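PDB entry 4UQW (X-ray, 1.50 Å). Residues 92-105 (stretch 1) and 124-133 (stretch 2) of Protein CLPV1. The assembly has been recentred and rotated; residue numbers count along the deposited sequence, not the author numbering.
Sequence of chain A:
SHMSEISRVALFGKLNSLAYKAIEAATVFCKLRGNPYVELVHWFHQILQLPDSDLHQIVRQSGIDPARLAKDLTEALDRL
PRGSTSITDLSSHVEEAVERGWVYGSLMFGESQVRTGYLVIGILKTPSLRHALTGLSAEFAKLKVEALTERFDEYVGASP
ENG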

# COMPACT_ATOMS: atom_id res chain seq x y z
N SER A 92 -5.31 10.25 -4.76
CA SER A 92 -4.04 10.94 -4.62
C SER A 92 -3.15 10.21 -3.61
O SER A 92 -1.93 10.20 -3.74
CB SER A 92 -4.29 12.39 -4.20
OG SER A 92 -3.08 13.09 -4.04
N HIS A 93 -3.71 9.63 -2.54
CA HIS A 93 -2.84 8.94 -1.59
C HIS A 93 -2.14 7.73 -2.16
O HIS A 93 -1.06 7.36 -1.68
CB HIS A 93 -3.66 8.52 -0.33
CG HIS A 93 -3.94 9.67 0.59
ND1 HIS A 93 -4.91 9.60 1.57
CD2 HIS A 93 -3.37 10.90 0.71
CE1 HIS A 93 -4.91 10.72 2.26
NE2 HIS A 93 -3.97 11.52 1.78
N VAL A 94 -2.73 7.07 -3.18
CA VAL A 94 -2.06 5.93 -3.76
C VAL A 94 -0.83 6.45 -4.56
O VAL A 94 0.29 5.89 -4.42
CB VAL A 94 -3.04 5.16 -4.67
CG1 VAL A 94 -2.30 4.21 -5.61
CG2 VAL A 94 -4.01 4.40 -3.77
N GLU A 95 -0.99 7.54 -5.31
CA GLU A 95 0.16 8.15 -6.04
C GLU A 95 1.23 8.55 -5.02
O GLU A 95 2.42 8.30 -5.23
CB GLU A 95 -0.21 9.42 -6.85
CG GLU A 95 -1.24 9.14 -7.94
CD GLU A 95 -1.57 10.43 -8.69
OE1 GLU A 95 -1.28 11.55 -8.19
OE2 GLU A 95 -2.13 10.36 -9.78
N GLU A 96 0.80 9.22 -3.95
CA GLU A 96 1.79 9.71 -3.00
C GLU A 96 2.53 8.57 -2.32
O GLU A 96 3.76 8.64 -2.07
CB GLU A 96 1.08 10.55 -1.93
CG GLU A 96 2.07 11.45 -1.21
CD GLU A 96 1.42 12.40 -0.21
OE1 GLU A 96 0.14 12.61 -0.22
OE2 GLU A 96 2.25 12.89 0.61
N ALA A 97 1.83 7.49 -1.99
CA ALA A 97 2.53 6.37 -1.38
C ALA A 97 3.57 5.77 -2.33
O ALA A 97 4.62 5.34 -1.84
CB ALA A 97 1.49 5.25 -0.93
N VAL A 98 3.28 5.69 -3.63
CA VAL A 98 4.30 5.15 -4.53
C VAL A 98 5.50 6.09 -4.53
O VAL A 98 6.64 5.58 -4.48
CB VAL A 98 3.75 4.99 -5.96
CG1 VAL A 98 4.86 4.42 -6.90
CG2 VAL A 98 2.57 3.98 -5.97
N GLU A 99 5.29 7.41 -4.59
CA GLU A 99 6.46 8.33 -4.55
C GLU A 99 7.30 8.10 -3.27
O GLU A 99 8.54 8.04 -3.36
CB GLU A 99 5.99 9.79 -4.66
CG GLU A 99 7.18 10.72 -4.68
CD GLU A 99 6.80 12.18 -4.77
OE1 GLU A 99 6.05 12.57 -5.70
OE2 GLU A 99 7.27 12.88 -3.91
N ARG A 100 6.65 8.07 -2.11
CA ARG A 100 7.42 7.87 -0.89
C ARG A 100 8.07 6.51 -0.84
O ARG A 100 9.20 6.38 -0.33
CB ARG A 100 6.53 8.06 0.34
CG ARG A 100 5.76 9.39 0.33
CD ARG A 100 6.67 10.63 0.10
NE ARG A 100 7.74 10.76 1.04
CZ ARG A 100 8.85 11.47 0.70
NH1 ARG A 100 8.88 12.08 -0.48
NH2 ARG A 100 9.85 11.58 1.53
N GLY A 101 7.41 5.46 -1.37
CA GLY A 101 8.07 4.15 -1.42
C GLY A 101 9.29 4.17 -2.32
O GLY A 101 10.26 3.47 -2.01
N TRP A 102 9.20 4.90 -3.44
CA TRP A 102 10.38 5.07 -4.31
C TRP A 102 11.49 5.82 -3.58
O TRP A 102 12.68 5.42 -3.70
CB TRP A 102 9.98 5.82 -5.58
CG TRP A 102 11.18 6.22 -6.45
CD1 TRP A 102 11.53 7.50 -6.79
CD2 TRP A 102 12.17 5.36 -7.06
NE1 TRP A 102 12.67 7.50 -7.59
CE2 TRP A 102 13.07 6.20 -7.75
CE3 TRP A 102 12.37 3.97 -7.08
CZ2 TRP A 102 14.16 5.72 -8.48
CZ3 TRP A 102 13.48 3.48 -7.80
CH2 TRP A 102 14.32 4.35 -8.50
N VAL A 103 11.18 6.92 -2.88
CA VAL A 103 12.24 7.61 -2.14
C VAL A 103 12.96 6.72 -1.16
O VAL A 103 14.21 6.69 -1.15
CB VAL A 103 11.63 8.82 -1.39
CG1 VAL A 103 12.60 9.37 -0.31
CG2 VAL A 103 11.24 9.91 -2.42
N TYR A 104 12.22 5.95 -0.34
CA TYR A 104 12.92 5.11 0.62
C TYR A 104 13.55 3.90 -0.04
O TYR A 104 14.69 3.56 0.28
CB TYR A 104 11.95 4.71 1.77
CG TYR A 104 11.82 5.88 2.70
CD1 TYR A 104 12.76 6.07 3.73
CD2 TYR A 104 10.84 6.85 2.51
CE1 TYR A 104 12.69 7.18 4.55
CE2 TYR A 104 10.77 7.99 3.31
CZ TYR A 104 11.71 8.15 4.32
OH TYR A 104 11.68 9.25 5.15
N GLY A 105 12.89 3.28 -1.00
CA GLY A 105 13.48 2.13 -1.69
C GLY A 105 14.78 2.48 -2.37
O GLY A 105 15.79 1.77 -2.24
N LEU A 124 4.52 5.44 6.57
CA LEU A 124 4.73 5.76 7.98
C LEU A 124 5.53 7.03 8.18
O LEU A 124 5.37 7.73 9.20
CB LEU A 124 5.43 4.60 8.73
CG LEU A 124 4.59 3.32 8.83
CD1 LEU A 124 5.44 2.15 9.36
CD2 LEU A 124 3.33 3.56 9.69
N LYS A 125 6.39 7.35 7.22
CA LYS A 125 7.21 8.55 7.31
C LYS A 125 6.56 9.82 6.82
O LYS A 125 7.18 10.88 6.89
CB LYS A 125 8.49 8.34 6.53
CG LYS A 125 9.41 7.30 7.12
CD LYS A 125 10.01 7.72 8.47
CE LYS A 125 11.04 8.86 8.33
NZ LYS A 125 11.63 9.16 9.70
N THR A 126 5.32 9.75 6.37
CA THR A 126 4.61 10.92 5.85
C THR A 126 3.37 11.11 6.71
O THR A 126 2.50 10.29 6.61
CB THR A 126 4.21 10.69 4.40
OG1 THR A 126 5.38 10.30 3.63
CG2 THR A 126 3.53 11.96 3.78
N PRO A 127 3.27 12.18 7.50
CA PRO A 127 2.16 12.21 8.47
C PRO A 127 0.76 12.07 7.90
O PRO A 127 -0.08 11.36 8.49
CB PRO A 127 2.35 13.58 9.12
CG PRO A 127 3.87 13.73 9.10
CD PRO A 127 4.32 13.17 7.79
N SER A 128 0.49 12.70 6.76
CA SER A 128 -0.86 12.57 6.17
C SER A 128 -1.18 11.14 5.72
O SER A 128 -2.34 10.66 5.86
CB SER A 128 -1.01 13.52 4.99
OG SER A 128 -0.03 13.20 4.02
N LEU A 129 -0.18 10.41 5.21
CA LEU A 129 -0.40 9.02 4.79
C LEU A 129 -0.50 8.12 6.00
O LEU A 129 -1.35 7.23 6.01
CB LEU A 129 0.76 8.53 3.87
CG LEU A 129 0.89 9.38 2.61
CD1 LEU A 129 2.05 8.79 1.81
CD2 LEU A 129 -0.40 9.35 1.74
N ARG A 130 0.29 8.39 7.03
CA ARG A 130 0.21 7.54 8.22
C ARG A 130 -1.17 7.71 8.89
O ARG A 130 -1.75 6.72 9.36
CB ARG A 130 1.34 7.88 9.20
CG ARG A 130 1.23 7.06 10.50
CD ARG A 130 2.35 7.33 11.47
NE ARG A 130 2.87 8.69 11.39
CZ ARG A 130 2.44 9.71 12.12
NH1 ARG A 130 1.47 9.54 13.01
NH2 ARG A 130 3.01 10.91 11.97
N HIS A 131 -1.71 8.93 8.84
CA HIS A 131 -3.02 9.17 9.44
C HIS A 131 -4.09 8.45 8.64
O HIS A 131 -5.06 7.86 9.22
CB HIS A 131 -3.28 10.70 9.52
CG HIS A 131 -4.63 11.08 10.01
ND1 HIS A 131 -5.01 10.98 11.33
CD2 HIS A 131 -5.70 11.58 9.34
CE1 HIS A 131 -6.25 11.40 11.46
NE2 HIS A 131 -6.70 11.77 10.27
N ALA A 132 -3.94 8.46 7.31
CA ALA A 132 -4.91 7.71 6.50
C ALA A 132 -4.87 6.22 6.80
O ALA A 132 -5.91 5.56 6.92
CB ALA A 132 -4.64 7.96 5.00
N LEU A 133 -3.67 5.70 6.93
CA LEU A 133 -3.47 4.29 7.17
C LEU A 133 -4.06 3.87 8.52
O LEU A 133 -4.77 2.84 8.61
CB LEU A 133 -1.92 4.04 7.10
CG LEU A 133 -1.58 2.57 7.30
CD1 LEU A 133 -1.93 1.79 6.03
CD2 LEU A 133 -0.13 2.40 7.79
O HOH W 1 -0.80 14.17 1.57

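The contact joins the helix of residues 92-105 to a short loop and the start of the helix at Pro-127. The two helix axes cross at 121° between their N-to-C directions and come no closer than 10.7 Å. No direct hydrogen bond links the stretches. The contact rests on packing and one water.

The packing centres on Leu-129, which has the largest area covered by the other stretch. It fits as a knob into a hole formed by His-93, Glu-96, Ala-97 and Arg-100. Its CA-to-CB bond points sideways, but its side chain, in the m, t rotamer, ends nearer to the first helix. Leu-129 CD2 lies 3.5 Å from His-93 CD2 and 3.8 Å from Glu-96 OE1. Leu-129 CD1 lies 4.0 Å from Ala-97 N and 4.0 Å from Arg-100 CG. Ala-97 meets the leucine through its backbone N; its CA-to-CB bond points sideways. One turn on from Ser-128, Ala-132 adds to the packing, with its CB 3.8 Å from His-93 ND1. The imidazole thus touches both Leu-129 and Ala-132.

Several contacts pair a polar atom with carbon. Arg-100 CG is 3.4 Å from Thr-126 OG1. Glu-96 OE2 is 3.5 Å from Thr-126 CG2. Thr-126 therefore packs against two residues one helical turn apart. It holds the N-cap position of the second helix, yet its side chain makes no capping bond. Its hydroxyl is hydrogen-bonded to a residue just outside one of the stretches. At the far end of the contact, Tyr-104 OH is 3.3 Å from Lys-125 CE. The lysine starts toward the first helix, and its aliphatic chain runs beside the tyrosine before its end leads away.

One water bridges the stretches. Glu-96 OE1 accepts a hydrogen bond of 2.6 Å from the O atom of water 1. The same water O is 2.7 Å from Ser-128 OG, also within hydrogen-bonding geometry. The direct distance from Glu-96 OE2 to Ser-128 OG is 4.1 Å, too long for a hydrogen bond, so the water completes the polar link.

The charged and polar groups also interact within each stretch. Arg-100 NH1 forms a long salt bridge of 3.9 Å with Glu-99 OE2. Arg-100 NE also lies 3.5 Å from Thr-126 OG1, where no hydrogen bond is made. Arg-130 NE makes a weak hydrogen bond of 3.5 Å to Leu-124 O.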